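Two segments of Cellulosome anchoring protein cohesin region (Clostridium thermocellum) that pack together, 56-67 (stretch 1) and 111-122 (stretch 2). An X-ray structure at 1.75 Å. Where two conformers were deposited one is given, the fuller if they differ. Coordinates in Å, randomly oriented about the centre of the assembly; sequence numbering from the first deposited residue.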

ATOM      1  N   ASP A  56       5.738  10.806  11.750  1.00 23.41           N
ATOM      2  CA  ASP A  56       6.101  10.994  13.142  1.00 20.88           C
ATOM      3  C   ASP A  56       4.854  11.403  13.901  1.00 24.42           C
ATOM      4  O   ASP A  56       4.319  12.503  13.715  1.00 26.94           O
ATOM      5  N   SER A  57       4.363  10.498  14.734  1.00 24.52           N
ATOM      6  CA  SER A  57       3.119  10.729  15.443  1.00 23.48           C
ATOM      7  C   SER A  57       3.282  11.835  16.477  1.00 24.21           C
ATOM      8  O   SER A  57       2.285  12.335  17.010  1.00 32.50           O
ATOM      9  N   LYS A  58       4.506  12.255  16.746  1.00 28.56           N
ATOM     10  CA  LYS A  58       4.665  13.361  17.695  1.00 33.63           C
ATOM     11  C   LYS A  58       4.272  14.682  17.049  1.00 37.10           C
ATOM     12  O   LYS A  58       3.876  15.631  17.735  1.00 37.81           O
ATOM     13  N   ALA A  59       4.355  14.736  15.727  1.00 31.58           N
ATOM     14  CA  ALA A  59       4.059  15.953  14.992  1.00 33.93           C
ATOM     15  C   ALA A  59       2.803  15.845  14.153  1.00 39.91           C
ATOM     16  O   ALA A  59       2.163  16.852  13.871  1.00 29.38           O
ATOM     17  N   ILE A  60       2.457  14.631  13.733  1.00 25.04           N
ATOM     18  CA  ILE A  60       1.395  14.457  12.774  1.00 27.77           C
ATOM     19  C   ILE A  60       0.362  13.458  13.237  1.00 26.62           C
ATOM     20  O   ILE A  60       0.690  12.390  13.756  1.00 29.00           O
ATOM     21  N   GLU A  61      -0.892  13.831  13.039  1.00 24.16           N
ATOM     22  CA  GLU A  61      -2.033  12.953  13.221  1.00 28.54           C
ATOM     23  C   GLU A  61      -2.748  12.739  11.884  1.00 36.37           C
ATOM     24  O   GLU A  61      -3.176  13.694  11.224  1.00 29.58           O
ATOM     25  N   VAL A  62      -2.891  11.484  11.468  1.00 24.79           N
ATOM     26  CA  VAL A  62      -3.577  11.229  10.217  1.00 26.84           C
ATOM     27  C   VAL A  62      -5.046  11.066  10.509  1.00 32.33           C
ATOM     28  O   VAL A  62      -5.454  10.210  11.300  1.00 37.63           O
ATOM     29  N   LEU A  63      -5.850  11.906   9.870  1.00 27.82           N
ATOM     30  CA  LEU A  63      -7.281  11.910  10.115  1.00 27.79           C
ATOM     31  C   LEU A  63      -8.088  11.215   9.016  1.00 41.34           C
ATOM     32  O   LEU A  63      -9.222  10.785   9.242  1.00 39.16           O
ATOM     33  N   LYS A  64      -7.519  11.157   7.820  1.00 28.32           N
ATOM     34  CA  LYS A  64      -8.220  10.584   6.658  1.00 27.67           C
ATOM     35  C   LYS A  64      -7.221  10.190   5.591  1.00 26.40           C
ATOM     36  O   LYS A  64      -6.181  10.846   5.406  1.00 25.12           O
ATOM     37  N   VAL A  65      -7.547   9.122   4.863  1.00 22.35           N
ATOM     38  CA  VAL A  65      -6.818   8.769   3.668  1.00 21.25           C
ATOM     39  C   VAL A  65      -7.830   8.573   2.554  1.00 25.42           C
ATOM     40  O   VAL A  65      -8.812   7.851   2.740  1.00 27.91           O
ATOM     41  N   GLU A  66      -7.584   9.195   1.402  1.00 24.42           N
ATOM     42  CA  GLU A  66      -8.498   9.126   0.262  0.57 26.99           C
ATOM     43  C   GLU A  66      -7.762   8.708  -1.004  1.00 26.86           C
ATOM     44  O   GLU A  66      -6.636   9.133  -1.217  1.00 25.36           O
ATOM     45  N   PRO A  67      -8.420   7.913  -1.876  1.00 22.71           N
ATOM     46  CA  PRO A  67      -7.773   7.601  -3.152  1.00 25.05           C
ATOM     47  C   PRO A  67      -7.671   8.850  -4.010  1.00 31.45           C
ATOM     48  O   PRO A  67      -8.503   9.764  -3.915  1.00 29.05           O
ATOM     49  N   ALA A 111      -3.087   9.078  -3.874  1.00 27.18           N
ATOM     50  CA  ALA A 111      -3.781   9.177  -2.596  1.00 21.97           C
ATOM     51  C   ALA A 111      -3.544  10.547  -1.995  1.00 24.21           C
ATOM     52  O   ALA A 111      -2.555  11.215  -2.307  1.00 23.81           O
ATOM     53  N   LYS A 112      -4.469  10.981  -1.146  1.00 22.46           N
ATOM     54  CA  LYS A 112      -4.266  12.207  -0.400  1.00 28.30           C
ATOM     55  C   LYS A 112      -4.424  11.880   1.075  1.00 20.65           C
ATOM     56  O   LYS A 112      -5.416  11.246   1.479  1.00 23.13           O
ATOM     57  N   LEU A 113      -3.476  12.339   1.888  1.00 23.14           N
ATOM     58  CA  LEU A 113      -3.588  12.188   3.318  1.00 21.06           C
ATOM     59  C   LEU A 113      -4.184  13.482   3.845  1.00 26.12           C
ATOM     60  O   LEU A 113      -3.822  14.542   3.364  1.00 28.47           O
ATOM     61  N   THR A 114      -5.078  13.402   4.817  1.00 21.86           N
ATOM     62  CA  THR A 114      -5.491  14.603   5.535  1.00 20.64           C
ATOM     63  C   THR A 114      -4.897  14.465   6.910  1.00 19.42           C
ATOM     64  O   THR A 114      -5.218  13.515   7.637  1.00 24.65           O
ATOM     65  N   VAL A 115      -4.026  15.401   7.292  1.00 20.44           N
ATOM     66  CA  VAL A 115      -3.366  15.299   8.558  1.00 23.66           C
ATOM     67  C   VAL A 115      -3.486  16.572   9.370  1.00 27.49           C
ATOM     68  O   VAL A 115      -3.633  17.668   8.821  1.00 26.08           O
ATOM     69  N   ARG A 116      -3.389  16.416  10.682  1.00 21.83           N
ATOM     70  CA  ARG A 116      -3.341  17.578  11.566  1.00 24.60           C
ATOM     71  C   ARG A 116      -1.948  17.710  12.073  1.00 31.30           C
ATOM     72  O   ARG A 116      -1.374  16.742  12.542  1.00 28.13           O
ATOM     73  N   ILE A 117      -1.392  18.906  11.974  1.00 29.32           N
ATOM     74  CA  ILE A 117      -0.090  19.171  12.550  1.00 25.84           C
ATOM     75  C   ILE A 117      -0.258  19.569  14.010  1.00 33.70           C
ATOM     76  O   ILE A 117      -0.977  20.526  14.325  1.00 26.84           O
ATOM     77  N   LYS A 118       0.390  18.848  14.916  1.00 27.75           N
ATOM     78  CA  LYS A 118       0.093  19.054  16.333  1.00 31.08           C
ATOM     79  C   LYS A 118       0.488  20.453  16.783  1.00 39.13           C
ATOM     80  O   LYS A 118       1.577  20.917  16.496  1.00 34.35           O
ATOM     81  N   PRO A 119      -0.428  21.148  17.467  1.00 36.43           N
ATOM     82  CA  PRO A 119      -0.175  22.557  17.777  1.00 35.53           C
ATOM     83  C   PRO A 119       0.951  22.740  18.783  1.00 31.38           C
ATOM     84  O   PRO A 119       1.465  23.844  18.886  1.00 42.56           O
ATOM     85  N   ASP A 120       1.342  21.668  19.475  1.00 38.69           N
ATOM     86  CA  ASP A 120       2.316  21.753  20.562  1.00 55.63           C
ATOM     87  C   ASP A 120       3.691  21.258  20.157  1.00 57.03           C
ATOM     88  O   ASP A 120       4.493  20.873  21.013  1.00 49.41           O
ATOM     89  N   ILE A 121       3.976  21.279  18.862  1.00 54.05           N
ATOM     90  CA  ILE A 121       5.226  20.718  18.369  1.00 52.85           C
ATOM     91  C   ILE A 121       6.440  21.576  18.773  1.00 45.40           C
ATOM     92  O   ILE A 121       7.552  21.074  18.874  1.00 44.16           O
ATOM     93  N   PHE A 122       6.233  22.860  19.034  1.00 36.56           N
ATOM     94  CA  PHE A 122       7.353  23.729  19.388  1.00 40.84           C
ATOM     95  C   PHE A 122       7.549  23.862  20.893  1.00 52.32           C
ATOM     96  O   PHE A 122       8.374  24.653  21.345  1.00 44.00           O
TER

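Two antiparallel strands, 60-67 and 111-117, lie side by side, and their backbone pairing decides which side chains meet. Glu-61 and Arg-116 bond both ways, Arg-116 N to Glu-61 O at 2.8 Å and Glu-61 N to Arg-116 O at 3.0 Å; Glu-66 and Lys-112 repeat the pattern. Between them a beta bulge shifts the register by one: Leu-63 N and Lys-64 N both donate to Thr-114 O, at 2.8 and 3.3 Å. Leu-63, left unpaired at the bulge, has its CA-to-CB bond pointing sideways; alternation resumes beyond it, so one face stays apolar and the other largely polar. The rule to read here is alternation: apolar residues on the face of Ile-60 and Val-115, charged or hydroxyl-bearing ones on the face of Glu-61 and Arg-116, kept in step across a one-residue bulge.

The apolar face carries Ile-60, Val-62 and Val-65 against Val-115, Leu-113 and Ile-117, all buried. Val-115 (m) serves two neighbours: Val-115 CB lies 3.8 Å from Ile-60 CG2, and Val-115 CG1 lies 4.1 Å from Val-62 CG2. Ile-60 is m,t and Val-62 is t. Farther along, Val-65 (t) places CG1 4.1 Å from CD2 of Leu-113 (m,t), whose end comes nearer the partner strand than its CB direction suggests. Past the strand end, Ile-121 points toward stretch 1 in a t,p rotamer and sets CD1 3.7 Å from Ala-59 CB, a small apolar contact made from the last residue of the turn.

Charge pairing dominates the opposite face. Glu-61, extended with chi1 and chi2 both t, reaches the t,t,m side chain of Arg-116 in a salt bridge, OE1 to NH1 at 2.8 Å. The carboxylate oxygen sits at the guanidinium edge, near its plane, while Leu-63 (m,t) lays CD1 over one face of the group, so the bulge residue supplies an apolar cover for one face of the guanidinium. A second salt bridge stays within stretch 1: the all-t Lys-64 leads away from the partner strand, and Lys-64 NZ meets Glu-66 OE2 at 2.9 Å. Closer to the backbone, Lys-64 CB still packs 3.8 Å from Thr-114 CB.

Lys-118 points toward stretch 1 and works at both ends. Lys-118 N donates to Ala-59 O at 2.9 Å, and the m,t,t,t chain carries Lys-118 NZ to a hydrogen bond with Ser-57 O at 2.8 Å, satisfying a carbonyl outside the strand.

Water completes the polar contacts. Water 2 lies 2.6 Å from Glu-66 OE1, 2.6 Å from Thr-114 OG1 and 2.9 Å from Lys-112 O, linking Glu-66 and Thr-114 side chains whose OE1 and OG1 are 4.1 Å apart. Water 1 donates to Lys-58 O at 2.8 Å and, weakly, to Asp-120 OD1 at 3.3 Å, bridging the two loops.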

ATOM      1  CB  ASP A  56       7.181  12.060  13.266  1.00 30.27           C
ATOM      2  CG  ASP A  56       7.579  12.310  14.706  1.00 32.02           C
ATOM      3  OD1 ASP A  56       7.047  11.600  15.593  1.00 26.58           O
ATOM      4  OD2 ASP A  56       8.394  13.228  14.953  1.00 35.09           O
ATOM      5  CB  SER A  57       2.617   9.440  16.108  1.00 37.97           C
ATOM      6  OG  SER A  57       3.480   9.055  17.162  1.00 37.70           O
ATOM      7  CB  LYS A  58       6.079  13.425  18.255  1.00 39.38           C
ATOM      8  CG  LYS A  58       6.317  12.419  19.367  1.00 48.42           C
ATOM      9  CD  LYS A  58       7.774  12.402  19.793  1.00 61.21           C
ATOM     10  CE  LYS A  58       8.099  11.158  20.602  1.00 73.94           C
ATOM     11  NZ  LYS A  58       7.131  10.942  21.715  1.00 80.05           N
ATOM     12  CB  ALA A  59       5.224  16.316  14.113  1.00 30.20           C
ATOM     13  CB  ILE A  60       1.972  13.943  11.452  1.00 31.67           C
ATOM     14  CG1 ILE A  60       2.784  15.043  10.775  1.00 42.30           C
ATOM     15  CG2 ILE A  60       0.853  13.479  10.528  1.00 35.47           C
ATOM     16  CD1 ILE A  60       3.202  14.677   9.346  1.00 51.23           C
ATOM     17  CB  GLU A  61      -2.998  13.581  14.241  1.00 32.63           C
ATOM     18  CG  GLU A  61      -4.199  12.724  14.540  1.00 48.18           C
ATOM     19  CD  GLU A  61      -5.146  13.352  15.547  1.00 57.65           C
ATOM     20  OE1 GLU A  61      -4.899  14.503  15.981  1.00 41.38           O
ATOM     21  OE2 GLU A  61      -6.134  12.677  15.905  1.00 62.11           O
ATOM     22  CB  VAL A  62      -3.016   9.983   9.486  1.00 32.87           C
ATOM     23  CG1 VAL A  62      -3.755   9.785   8.146  1.00 31.15           C
ATOM     24  CG2 VAL A  62      -1.527  10.148   9.272  1.00 32.71           C
ATOM     25  CB  LEU A  63      -7.775  13.346  10.223  1.00 26.63           C
ATOM     26  CG  LEU A  63      -7.089  14.165  11.316  1.00 34.62           C
ATOM     27  CD1 LEU A  63      -7.717  15.565  11.438  1.00 43.19           C
ATOM     28  CD2 LEU A  63      -7.122  13.452  12.665  1.00 44.85           C
ATOM     29  CB  LYS A  64      -9.165  11.634   6.067  1.00 25.77           C
ATOM     30  CG  LYS A  64     -10.210  11.135   5.111  1.00 38.77           C
ATOM     31  CD  LYS A  64     -11.106  12.273   4.640  1.00 56.01           C
ATOM     32  CE  LYS A  64     -12.172  11.771   3.686  1.00 69.60           C
ATOM     33  NZ  LYS A  64     -13.113  12.850   3.269  1.00 77.24           N
ATOM     34  CB  VAL A  65      -6.063   7.464   3.886  1.00 31.56           C
ATOM     35  CG1 VAL A  65      -5.215   7.153   2.670  1.00 31.62           C
ATOM     36  CG2 VAL A  65      -5.227   7.548   5.165  1.00 32.06           C
ATOM     37  CB  GLU A  66      -9.085  10.505  -0.010  0.57 26.13           C
ATOM     38  CG  GLU A  66      -9.956  11.071   1.092  0.57 38.20           C
ATOM     39  CD  GLU A  66     -10.175  12.562   0.936  0.57 42.52           C
ATOM     40  OE1 GLU A  66      -9.185  13.311   0.802  0.57 46.14           O
ATOM     41  OE2 GLU A  66     -11.348  12.985   0.943  0.57 60.94           O
ATOM     42  CB  PRO A  67      -8.710   6.579  -3.791  1.00 26.34           C
ATOM     43  CG  PRO A  67     -10.070   6.929  -3.204  1.00 28.05           C
ATOM     44  CD  PRO A  67      -9.787   7.368  -1.795  1.00 27.93           C
ATOM     45  CB  ALA A 111      -3.333   8.103  -1.665  1.00 21.96           C
ATOM     46  CB  LYS A 112      -5.318  13.254  -0.800  1.00 34.96           C
ATOM     47  CG  LYS A 112      -5.165  13.785  -2.202  1.00 44.77           C
ATOM     48  CD  LYS A 112      -6.241  14.837  -2.505  1.00 62.19           C
ATOM     49  CE  LYS A 112      -5.991  15.518  -3.856  1.00 75.92           C
ATOM     50  NZ  LYS A 112      -6.511  14.734  -5.031  1.00 77.33           N
ATOM     51  CB  LEU A 113      -2.215  12.086   3.931  1.00 25.07           C
ATOM     52  CG  LEU A 113      -1.314  10.992   3.358  1.00 25.55           C
ATOM     53  CD1 LEU A 113      -0.005  10.986   4.107  1.00 24.03           C
ATOM     54  CD2 LEU A 113      -2.019   9.668   3.444  1.00 24.20           C
ATOM     55  CB  THR A 114      -7.034  14.707   5.634  1.00 23.71           C
ATOM     56  OG1 THR A 114      -7.601  14.705   4.319  1.00 25.64           O
ATOM     57  CG2 THR A 114      -7.449  15.993   6.369  1.00 29.84           C
ATOM     58  CB  VAL A 115      -1.879  14.988   8.392  1.00 31.14           C
ATOM     59  CG1 VAL A 115      -1.709  13.807   7.435  1.00 27.12           C
ATOM     60  CG2 VAL A 115      -1.093  16.232   7.909  1.00 24.79           C
ATOM     61  CB  ARG A 116      -4.265  17.403  12.764  1.00 27.42           C
ATOM     62  CG  ARG A 116      -4.110  18.533  13.791  1.00 45.04           C
ATOM     63  CD  ARG A 116      -4.826  18.232  15.088  1.00 62.15           C
ATOM     64  NE  ARG A 116      -6.256  18.501  14.987  1.00 66.82           N
ATOM     65  CZ  ARG A 116      -7.214  17.667  15.373  1.00 69.47           C
ATOM     66  NH1 ARG A 116      -6.917  16.487  15.899  1.00 73.58           N
ATOM     67  NH2 ARG A 116      -8.480  18.017  15.230  1.00 65.86           N
ATOM     68  CB  ILE A 117       0.632  20.278  11.772  1.00 26.41           C
ATOM     69  CG1 ILE A 117       0.679  19.917  10.287  1.00 34.61           C
ATOM     70  CG2 ILE A 117       2.032  20.521  12.375  1.00 29.97           C
ATOM     71  CD1 ILE A 117       1.271  20.985   9.421  1.00 51.29           C
ATOM     72  CB  LYS A 118       0.718  17.957  17.198  1.00 36.03           C
ATOM     73  CG  LYS A 118       0.137  16.585  16.865  1.00 42.06           C
ATOM     74  CD  LYS A 118       0.381  15.553  17.945  1.00 46.78           C
ATOM     75  CE  LYS A 118      -0.209  14.218  17.529  1.00 50.84           C
ATOM     76  NZ  LYS A 118       0.046  13.146  18.525  1.00 49.82           N
ATOM     77  CB  PRO A 119      -1.511  23.041  18.369  1.00 45.06           C
ATOM     78  CG  PRO A 119      -2.194  21.803  18.874  1.00 40.01           C
ATOM     79  CD  PRO A 119      -1.745  20.689  17.943  1.00 38.91           C
ATOM     80  CB  ASP A 120       1.840  20.924  21.757  1.00 66.06           C
ATOM     81  CG  ASP A 120       1.866  19.428  21.475  1.00 77.00           C
ATOM     82  OD1 ASP A 120       1.667  19.027  20.304  1.00 78.57           O
ATOM     83  OD2 ASP A 120       2.089  18.653  22.426  1.00 77.93           O
ATOM     84  CB  ILE A 121       5.182  20.503  16.828  1.00 49.31           C
ATOM     85  CG1 ILE A 121       6.317  19.592  16.380  1.00 50.04           C
ATOM     86  CG2 ILE A 121       5.274  21.817  16.094  1.00 48.93           C
ATOM     87  CD1 ILE A 121       6.297  18.226  17.039  1.00 57.91           C
ATOM     88  CB  PHE A 122       7.205  25.101  18.738  1.00 40.00           C
ATOM     89  CG  PHE A 122       7.380  25.070  17.245  1.00 38.05           C
ATOM     90  CD1 PHE A 122       8.632  25.243  16.675  1.00 29.50           C
ATOM     91  CD2 PHE A 122       6.300  24.821  16.411  1.00 40.97           C
ATOM     92  CE1 PHE A 122       8.804  25.208  15.293  1.00 33.50           C
ATOM     93  CE2 PHE A 122       6.465  24.772  15.035  1.00 34.62           C
ATOM     94  CZ  PHE A 122       7.716  24.975  14.473  1.00 35.08           C
TER
HETATM   95  O   HOH W   1       3.070  15.997  20.345  1.00 55.54           O
HETATM   96  O   HOH W   2      -7.596  12.608   2.757  1.00 25.99           O